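Local coordinates for hypothetical conserved protein TTC0263 (Thermus thermophilus, PDB 2PL2) that is of unknown function but folds as an all-helical tetratricopeptide-repeat protein, a type of scaffold that commonly serves in protein-protein recognition, at residues D22-L25 with T26-R30; L9-G12 with V13-Y16; W44-R47 with T48-K51. All coordinates share one frame; numbering follows the deposited sequence.

Interaction 1 (D22-L25 with T26-R30); sequences DAAL and TLFER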
ATOM      1  N   ASP A  22      10.533   3.878   0.030  1.00 31.42           N
ATOM      2  CA  ASP A  22      11.593   3.522  -0.903  1.00 31.33           C
ATOM      3  C   ASP A  22      12.918   4.147  -0.508  1.00 30.82           C
ATOM      4  O   ASP A  22      13.963   3.516  -0.628  1.00 33.53           O
ATOM      5  CB  ASP A  22      11.233   3.935  -2.333  1.00 31.94           C
ATOM      6  CG  ASP A  22      10.451   2.867  -3.054  1.00 34.89           C
ATOM      7  OD1 ASP A  22      10.932   1.715  -3.116  1.00 37.55           O
ATOM      8  OD2 ASP A  22       9.353   3.172  -3.559  1.00 39.87           O
ATOM      9  N   ALA A  23      12.886   5.390  -0.044  1.00 29.62           N
ATOM     10  CA  ALA A  23      14.118   6.051   0.383  1.00 30.16           C
ATOM     11  C   ALA A  23      14.524   5.496   1.745  1.00 30.38           C
ATOM     12  O   ALA A  23      15.710   5.413   2.065  1.00 29.62           O
ATOM     13  CB  ALA A  23      13.918   7.566   0.477  1.00 27.72           C
ATOM     14  N   ALA A  24      13.524   5.112   2.534  1.00 30.82           N
ATOM     15  CA  ALA A  24      13.754   4.569   3.868  1.00 32.38           C
ATOM     16  C   ALA A  24      14.520   3.248   3.787  1.00 32.22           C
ATOM     17  O   ALA A  24      15.486   3.028   4.523  1.00 31.19           O
ATOM     18  CB  ALA A  24      12.413   4.362   4.586  1.00 29.37           C
ATOM     19  N   LEU A  25      14.081   2.385   2.873  1.00 32.58           N
ATOM     20  CA  LEU A  25      14.684   1.072   2.675  1.00 33.41           C
ATOM     21  C   LEU A  25      16.191   1.127   2.451  1.00 34.23           C
ATOM     22  O   LEU A  25      16.944   0.442   3.136  1.00 33.48           O
ATOM     23  CB  LEU A  25      14.039   0.369   1.485  1.00 33.45           C
ATOM     24  CG  LEU A  25      14.539  -1.068   1.298  1.00 33.99           C
ATOM     25  CD1 LEU A  25      13.774  -1.978   2.266  1.00 34.15           C
ATOM     26  CD2 LEU A  25      14.315  -1.524  -0.126  1.00 31.13           C
ATOM     27  N   THR A  26      16.621   1.950   1.498  1.00 33.53           N
ATOM     28  CA  THR A  26      18.032   2.081   1.174  1.00 34.84           C
ATOM     29  C   THR A  26      18.877   2.557   2.353  1.00 35.01           C
ATOM     30  O   THR A  26      20.025   2.130   2.522  1.00 36.00           O
ATOM     31  CB  THR A  26      18.238   3.030  -0.039  1.00 37.10           C
ATOM     32  OG1 THR A  26      17.932   4.374   0.337  1.00 41.18           O
ATOM     33  CG2 THR A  26      17.335   2.623  -1.195  1.00 35.14           C
ATOM     34  N   LEU A  27      18.320   3.436   3.178  1.00 35.08           N
ATOM     35  CA  LEU A  27      19.053   3.934   4.340  1.00 34.09           C
ATOM     36  C   LEU A  27      19.209   2.840   5.387  1.00 35.03           C
ATOM     37  O   LEU A  27      20.254   2.717   6.011  1.00 33.86           O
ATOM     38  CB  LEU A  27      18.340   5.139   4.952  1.00 34.42           C
ATOM     39  CG  LEU A  27      18.458   6.441   4.150  1.00 34.31           C
ATOM     40  CD1 LEU A  27      17.452   7.447   4.682  1.00 33.38           C
ATOM     41  CD2 LEU A  27      19.872   6.991   4.245  1.00 33.07           C
ATOM     42  N   PHE A  28      18.156   2.048   5.574  1.00 34.73           N
ATOM     43  CA  PHE A  28      18.178   0.956   6.540  1.00 34.98           C
ATOM     44  C   PHE A  28      19.136  -0.152   6.092  1.00 36.13           C
ATOM     45  O   PHE A  28      19.632  -0.933   6.911  1.00 36.01           O
ATOM     46  CB  PHE A  28      16.764   0.382   6.741  1.00 31.60           C
ATOM     47  CG  PHE A  28      15.808   1.342   7.394  1.00 30.39           C
ATOM     48  CD1 PHE A  28      16.242   2.189   8.417  1.00 28.49           C
ATOM     49  CD2 PHE A  28      14.478   1.407   6.994  1.00 28.32           C
ATOM     50  CE1 PHE A  28      15.369   3.082   9.018  1.00 26.06           C
ATOM     51  CE2 PHE A  28      13.605   2.297   7.596  1.00 25.77           C
ATOM     52  CZ  PHE A  28      14.051   3.134   8.607  1.00 25.33           C
ATOM     53  N   GLU A  29      19.379  -0.224   4.785  1.00 36.34           N
ATOM     54  CA  GLU A  29      20.288  -1.219   4.256  1.00 35.98           C
ATOM     55  C   GLU A  29      21.704  -0.752   4.577  1.00 36.97           C
ATOM     56  O   GLU A  29      22.537  -1.540   5.025  1.00 38.02           O
ATOM     57  CB  GLU A  29      20.039  -1.404   2.757  1.00 33.73           C
ATOM     58  CG  GLU A  29      18.638  -1.947   2.507  1.00 30.12           C
ATOM     59  CD  GLU A  29      18.237  -2.034   1.046  1.00 32.08           C
ATOM     60  OE1 GLU A  29      18.582  -1.116   0.266  1.00 32.21           O
ATOM     61  OE2 GLU A  29      17.543  -3.011   0.686  1.00 30.11           O
ATOM     62  N   ARG A  30      21.964   0.540   4.400  1.00 38.21           N
ATOM     63  CA  ARG A  30      23.278   1.089   4.718  1.00 39.16           C
ATOM     64  C   ARG A  30      23.532   0.957   6.223  1.00 38.65           C
ATOM     65  O   ARG A  30      24.674   0.888   6.668  1.00 38.64           O
ATOM     66  CB  ARG A  30      23.348   2.564   4.319  1.00 41.38           C
ATOM     67  CG  ARG A  30      23.474   2.805   2.821  1.00 46.95           C
ATOM     68  CD  ARG A  30      23.251   4.276   2.471  1.00 50.58           C
ATOM     69  NE  ARG A  30      24.046   5.158   3.323  1.00 53.53           N
ATOM     70  CZ  ARG A  30      23.946   6.486   3.330  1.00 54.08           C
ATOM     71  NH1 ARG A  30      23.081   7.096   2.523  1.00 52.99           N
ATOM     72  NH2 ARG A  30      24.704   7.202   4.156  1.00 52.83           N
TER
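Residues Ala-23 to Glu-29 meet as successive turns of one continuous alpha-helix, 21-32, with the CA atoms of Ala-24 and Leu-27 5.4 Å apart. Backbone bonds run from Phe-28 N to Ala-24 O (3.0 Å) and, more weakly, from Leu-27 N to Ala-23 O and from Glu-29 N to Leu-25 O. The weakly held carbonyl of Ala-23 has a second donor: Thr-26 OG1 lies 3.0 Å from Ala-23 O, tilted 35° from the carbonyl plane. A chi1 of 70° places this hydroxyl between its own N and carbonyl carbon, pointing it at the Ala-23 carbonyl, while Thr-26 CG2 rests 3.5 Å from Asp-22 O. Phe-28 lies one turn beyond Ala-24 and offers a ring face to the Ala-24 carbonyl, its CD2 3.1 Å from Ala-24 O. CE2 of the same ring comes to 3.8 Å from Ala-24 CB. Across Leu-25 and Glu-29 the side chains run at a slant: OE2 of Glu-29 lies 3.6 Å from Leu-25 CG, and the glutamate's CG packs on the Leu-25 carbonyl. Beyond the helix, Ala-24 and Phe-28 touch Thr-48, the Phe-28 ring meets that of Trp-44 with planes at about 20°, and Leu-27 packs on Leu-11 and Leu-15. The chemistry is that of an amphipathic helix: alanine, leucine and phenylalanine carry the interhelical packing of the repeat fold, whereas Thr-26 and Glu-29 place polar groups on the exposed side, the threonine hydroxyl donating to Ala-23 O of its own helix.

Interaction 2 (L9-G12 with V13-Y16); sequences LRLG and VQLY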
ATOM      1  N   LEU A   9      20.750   5.372   9.946  1.00 36.17           N
ATOM      2  CA  LEU A   9      19.626   4.799  10.679  1.00 34.92           C
ATOM      3  C   LEU A   9      18.648   5.877  11.143  1.00 34.19           C
ATOM      4  O   LEU A   9      17.432   5.714  11.032  1.00 32.27           O
ATOM      5  CB  LEU A   9      20.123   4.006  11.893  1.00 35.32           C
ATOM      6  CG  LEU A   9      19.064   3.390  12.818  1.00 35.95           C
ATOM      7  CD1 LEU A   9      18.305   2.285  12.113  1.00 33.23           C
ATOM      8  CD2 LEU A   9      19.754   2.838  14.059  1.00 35.03           C
ATOM      9  N   ARG A  10      19.187   6.982  11.653  1.00 34.70           N
ATOM     10  CA  ARG A  10      18.350   8.072  12.139  1.00 37.14           C
ATOM     11  C   ARG A  10      17.561   8.740  11.021  1.00 37.44           C
ATOM     12  O   ARG A  10      16.385   9.065  11.195  1.00 37.29           O
ATOM     13  CB  ARG A  10      19.186   9.126  12.881  1.00 38.22           C
ATOM     14  CG  ARG A  10      18.328  10.249  13.478  1.00 41.32           C
ATOM     15  CD  ARG A  10      18.994  11.000  14.645  1.00 42.95           C
ATOM     16  NE  ARG A  10      20.213  11.713  14.270  1.00 46.11           N
ATOM     17  CZ  ARG A  10      20.299  12.597  13.276  1.00 47.71           C
ATOM     18  NH1 ARG A  10      19.230  12.883  12.540  1.00 47.51           N
ATOM     19  NH2 ARG A  10      21.452  13.204  13.020  1.00 46.85           N
ATOM     20  N   LEU A  11      18.204   8.938   9.875  1.00 37.44           N
ATOM     21  CA  LEU A  11      17.538   9.566   8.744  1.00 36.74           C
ATOM     22  C   LEU A  11      16.480   8.628   8.195  1.00 35.81           C
ATOM     23  O   LEU A  11      15.418   9.057   7.741  1.00 35.26           O
ATOM     24  CB  LEU A  11      18.552   9.912   7.650  1.00 39.07           C
ATOM     25  CG  LEU A  11      18.003  10.647   6.418  1.00 41.05           C
ATOM     26  CD1 LEU A  11      17.271  11.923   6.840  1.00 40.84           C
ATOM     27  CD2 LEU A  11      19.156  10.977   5.474  1.00 39.24           C
ATOM     28  N   GLY A  12      16.770   7.337   8.249  1.00 33.10           N
ATOM     29  CA  GLY A  12      15.812   6.373   7.756  1.00 30.92           C
ATOM     30  C   GLY A  12      14.518   6.425   8.542  1.00 29.82           C
ATOM     31  O   GLY A  12      13.435   6.370   7.961  1.00 30.74           O
ATOM     32  N   VAL A  13      14.614   6.535   9.864  1.00 29.69           N
ATOM     33  CA  VAL A  13      13.414   6.577  10.707  1.00 28.58           C
ATOM     34  C   VAL A  13      12.577   7.821  10.410  1.00 27.07           C
ATOM     35  O   VAL A  13      11.348   7.781  10.447  1.00 26.84           O
ATOM     36  CB  VAL A  13      13.763   6.582  12.218  1.00 28.18           C
ATOM     37  CG1 VAL A  13      12.493   6.520  13.035  1.00 24.15           C
ATOM     38  CG2 VAL A  13      14.661   5.414  12.556  1.00 25.98           C
ATOM     39  N   GLN A  14      13.251   8.928  10.124  1.00 27.05           N
ATOM     40  CA  GLN A  14      12.563  10.179   9.815  1.00 27.02           C
ATOM     41  C   GLN A  14      11.808  10.027   8.496  1.00 27.49           C
ATOM     42  O   GLN A  14      10.601  10.264   8.435  1.00 28.70           O
ATOM     43  CB  GLN A  14      13.587  11.324   9.777  1.00 24.86           C
ATOM     44  CG  GLN A  14      14.383  11.396  11.091  1.00 25.09           C
ATOM     45  CD  GLN A  14      15.462  12.461  11.135  1.00 28.68           C
ATOM     46  OE1 GLN A  14      16.084  12.790  10.126  1.00 28.46           O
ATOM     47  NE2 GLN A  14      15.714  12.983  12.331  1.00 30.09           N
ATOM     48  N   LEU A  15      12.508   9.588   7.454  1.00 28.33           N
ATOM     49  CA  LEU A  15      11.885   9.390   6.146  1.00 28.02           C
ATOM     50  C   LEU A  15      10.750   8.395   6.231  1.00 27.97           C
ATOM     51  O   LEU A  15       9.767   8.514   5.498  1.00 27.60           O
ATOM     52  CB  LEU A  15      12.915   8.898   5.121  1.00 28.43           C
ATOM     53  CG  LEU A  15      13.841   9.974   4.545  1.00 29.70           C
ATOM     54  CD1 LEU A  15      14.983   9.328   3.814  1.00 31.69           C
ATOM     55  CD2 LEU A  15      13.062  10.874   3.602  1.00 30.95           C
ATOM     56  N   TYR A  16      10.880   7.404   7.110  1.00 27.25           N
ATOM     57  CA  TYR A  16       9.823   6.416   7.227  1.00 26.66           C
ATOM     58  C   TYR A  16       8.585   7.130   7.736  1.00 26.63           C
ATOM     59  O   TYR A  16       7.502   6.947   7.202  1.00 27.05           O
ATOM     60  CB  TYR A  16      10.214   5.276   8.188  1.00 27.80           C
ATOM     61  CG  TYR A  16       9.095   4.270   8.418  1.00 27.73           C
ATOM     62  CD1 TYR A  16       8.893   3.196   7.551  1.00 29.89           C
ATOM     63  CD2 TYR A  16       8.191   4.441   9.457  1.00 29.03           C
ATOM     64  CE1 TYR A  16       7.808   2.319   7.722  1.00 30.04           C
ATOM     65  CE2 TYR A  16       7.109   3.579   9.633  1.00 29.14           C
ATOM     66  CZ  TYR A  16       6.921   2.528   8.764  1.00 30.15           C
ATOM     67  OH  TYR A  16       5.826   1.715   8.935  1.00 30.98           O
TER
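Arg-10 and Gln-14 lie one turn apart on helix 6-17, at the start of the helical array of this tetratricopeptide-repeat fold. With chi1 near 180° Arg-10 leaves the backbone extended, then bends at chi3 (63°), which brings its guanidinium edge to the Gln-14 amide, the two planes turned 55° from each other. NH1 of Arg-10 and NE2 of Gln-14 stand 3.5 Å apart; both are nitrogen donors, making this a contact rather than a bond. Gln-14 itself, CG beside its own N and the chain straight beyond, passes 3.1 Å from Arg-10 O at CG. Val-13 sets CG2 over the turn before it, 3.2 Å from Leu-9 O. On another side Leu-11 CG and Leu-15 CD1 join at 4.2 Å, and Leu-15 also touches Ser-193 of the second subunit. Along the backbone, Leu-15 N bonds Leu-11 O at 3.0 Å. Gly-12, buried and without a side chain, receives Tyr-16 N at its O, and the tyrosine ring leads away to meet Trp-44 edge-to-face, its OH hydrogen-bonded to Lys-51 NZ. Crossing Leu-11 at about a right angle, Gln-14 brings its OE1 to 3.6 Å from Leu-11 CD1.

Interaction 3 (W44-R47 with T48-K51); sequences WLAR and TQLK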
ATOM      1  N   TRP A  44      13.208  -1.923  11.488  1.00 26.81           N
ATOM      2  CA  TRP A  44      12.771  -0.850  10.606  1.00 28.88           C
ATOM      3  C   TRP A  44      12.798  -1.291   9.152  1.00 30.79           C
ATOM      4  O   TRP A  44      11.884  -0.977   8.387  1.00 31.35           O
ATOM      5  CB  TRP A  44      13.632   0.389  10.805  1.00 28.19           C
ATOM      6  CG  TRP A  44      13.234   1.158  12.014  1.00 31.46           C
ATOM      7  CD1 TRP A  44      13.952   1.321  13.164  1.00 31.41           C
ATOM      8  CD2 TRP A  44      11.989   1.842  12.218  1.00 31.49           C
ATOM      9  NE1 TRP A  44      13.228   2.064  14.073  1.00 31.49           N
ATOM     10  CE2 TRP A  44      12.024   2.391  13.518  1.00 31.74           C
ATOM     11  CE3 TRP A  44      10.853   2.037  11.429  1.00 30.46           C
ATOM     12  CZ2 TRP A  44      10.956   3.126  14.044  1.00 31.73           C
ATOM     13  CZ3 TRP A  44       9.790   2.766  11.957  1.00 31.53           C
ATOM     14  CH2 TRP A  44       9.850   3.299  13.250  1.00 30.86           C
ATOM     15  N   LEU A  45      13.843  -2.025   8.781  1.00 30.87           N
ATOM     16  CA  LEU A  45      13.974  -2.543   7.429  1.00 31.27           C
ATOM     17  C   LEU A  45      12.742  -3.374   7.109  1.00 31.22           C
ATOM     18  O   LEU A  45      12.101  -3.185   6.077  1.00 31.85           O
ATOM     19  CB  LEU A  45      15.217  -3.427   7.312  1.00 33.28           C
ATOM     20  CG  LEU A  45      15.322  -4.193   5.990  1.00 34.87           C
ATOM     21  CD1 LEU A  45      15.641  -3.229   4.863  1.00 34.29           C
ATOM     22  CD2 LEU A  45      16.398  -5.266   6.097  1.00 34.67           C
ATOM     23  N   ALA A  46      12.421  -4.304   8.000  1.00 30.97           N
ATOM     24  CA  ALA A  46      11.268  -5.167   7.821  1.00 30.08           C
ATOM     25  C   ALA A  46       9.981  -4.351   7.706  1.00 29.18           C
ATOM     26  O   ALA A  46       9.138  -4.635   6.860  1.00 27.67           O
ATOM     27  CB  ALA A  46      11.165  -6.149   8.988  1.00 29.18           C
ATOM     28  N   ARG A  47       9.824  -3.351   8.572  1.00 30.17           N
ATOM     29  CA  ARG A  47       8.632  -2.509   8.553  1.00 30.50           C
ATOM     30  C   ARG A  47       8.501  -1.843   7.196  1.00 29.52           C
ATOM     31  O   ARG A  47       7.416  -1.794   6.613  1.00 28.43           O
ATOM     32  CB  ARG A  47       8.693  -1.441   9.645  1.00 31.71           C
ATOM     33  CG  ARG A  47       8.246  -1.914  11.015  1.00 36.04           C
ATOM     34  CD  ARG A  47       8.047  -0.737  11.953  1.00 39.14           C
ATOM     35  NE  ARG A  47       6.761  -0.061  11.766  1.00 41.91           N
ATOM     36  CZ  ARG A  47       6.418   1.073  12.374  1.00 42.20           C
ATOM     37  NH1 ARG A  47       7.270   1.660  13.205  1.00 41.57           N
ATOM     38  NH2 ARG A  47       5.227   1.622  12.155  1.00 41.74           N
ATOM     39  N   THR A  48       9.618  -1.338   6.694  1.00 29.09           N
ATOM     40  CA  THR A  48       9.631  -0.685   5.397  1.00 30.69           C
ATOM     41  C   THR A  48       9.318  -1.678   4.267  1.00 33.20           C
ATOM     42  O   THR A  48       8.672  -1.316   3.283  1.00 35.51           O
ATOM     43  CB  THR A  48      10.986  -0.033   5.151  1.00 29.21           C
ATOM     44  OG1 THR A  48      11.347   0.747   6.300  1.00 25.16           O
ATOM     45  CG2 THR A  48      10.920   0.871   3.925  1.00 30.23           C
ATOM     46  N   GLN A  49       9.758  -2.925   4.418  1.00 32.84           N
ATOM     47  CA  GLN A  49       9.505  -3.954   3.416  1.00 32.23           C
ATOM     48  C   GLN A  49       8.018  -4.285   3.328  1.00 34.72           C
ATOM     49  O   GLN A  49       7.490  -4.525   2.243  1.00 34.72           O
ATOM     50  CB  GLN A  49      10.303  -5.222   3.747  1.00 32.49           C
ATOM     51  CG  GLN A  49      11.822  -5.028   3.697  1.00 31.63           C
ATOM     52  CD  GLN A  49      12.594  -6.285   4.030  1.00 32.12           C
ATOM     53  OE1 GLN A  49      12.336  -6.927   5.047  1.00 33.28           O
ATOM     54  NE2 GLN A  49      13.557  -6.638   3.182  1.00 31.50           N
ATOM     55  N   LEU A  50       7.341  -4.308   4.473  1.00 36.56           N
ATOM     56  CA  LEU A  50       5.908  -4.600   4.491  1.00 36.94           C
ATOM     57  C   LEU A  50       5.189  -3.502   3.703  1.00 38.16           C
ATOM     58  O   LEU A  50       4.301  -3.783   2.903  1.00 37.99           O
ATOM     59  CB  LEU A  50       5.387  -4.642   5.934  1.00 36.36           C
ATOM     60  CG  LEU A  50       5.730  -5.844   6.828  1.00 36.31           C
ATOM     61  CD1 LEU A  50       5.553  -5.462   8.290  1.00 35.63           C
ATOM     62  CD2 LEU A  50       4.845  -7.033   6.471  1.00 36.20           C
ATOM     63  N   LYS A  51       5.590  -2.252   3.934  1.00 38.10           N
ATOM     64  CA  LYS A  51       5.005  -1.102   3.250  1.00 36.95           C
ATOM     65  C   LYS A  51       5.252  -1.191   1.749  1.00 35.86           C
ATOM     66  O   LYS A  51       4.382  -0.863   0.952  1.00 36.16           O
ATOM     67  CB  LYS A  51       5.594   0.208   3.797  1.00 37.26           C
ATOM     68  CG  LYS A  51       5.100   0.579   5.180  1.00 35.94           C
ATOM     69  CD  LYS A  51       3.600   0.892   5.159  1.00 34.31           C
ATOM     70  CE  LYS A  51       2.974   0.830   6.556  1.00 37.39           C
ATOM     71  NZ  LYS A  51       3.625   1.733   7.554  1.00 38.38           N
TER
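Trp-44 O takes two donors from the same residue, Thr-48, one turn on in helix 39-51 of the repeat fold. Thr-48 N reaches Trp-44 O at 2.9 Å, and the hydroxyl OG1 reaches that oxygen at 2.8 Å from the opposite face of the carbonyl plane, 38° out of it. A chi1 of -49° holds OG1 beside its own N, where it can fold back on this carbonyl; the buried hydroxyl is thereby satisfied within the helix. The following carbonyls are met in turn by Gln-49 N on Leu-45 O, Leu-50 N on Ala-46 O and, longest at 3.3 Å, Lys-51 N on Arg-47 O. Gln-49 slants across Leu-45, its CG lying 3.0 Å from Leu-45 O, and faces Pro-57, Ala-58 and Asn-61 of helix 55-68. Lys-51, bent at chi2 and chi4, sends NZ to Tyr-16 OH, while Arg-47 also packs on that tyrosine. Arg-47 NH2 and Lys-51 NZ are 4.9 Å apart, two positive groups near each other without touching. Thr-48 thus donates its hydroxyl within its own helix, whereas Lys-51 ties this helix to helix 6-17, and the neighbouring guanidinium may slightly lower the lysine's affinity for its proton.

Along the chain the order is interaction 2 (helix 6-17), interaction 1 (helix 21-32) and interaction 3 (helix 39-51), three helices that follow one another at the N-terminal end of the array. Interaction 1 stands about 8 Å from interaction 2 and 10 Å from interaction 3, centre to centre, while 2 and 3 are about 12 Å apart. Phe-28 CZ of interaction 1 is 3.3 Å from Gly-12 C of interaction 2, and Leu-25 CD1 is 3.4 Å from Leu-45 CD1 of interaction 3. Helix 6-17 also meets helix 39-51 directly, through Tyr-16. All three helices therefore touch one another, and the contacts join consecutive helices of the tetratricopeptide-repeat scaffold.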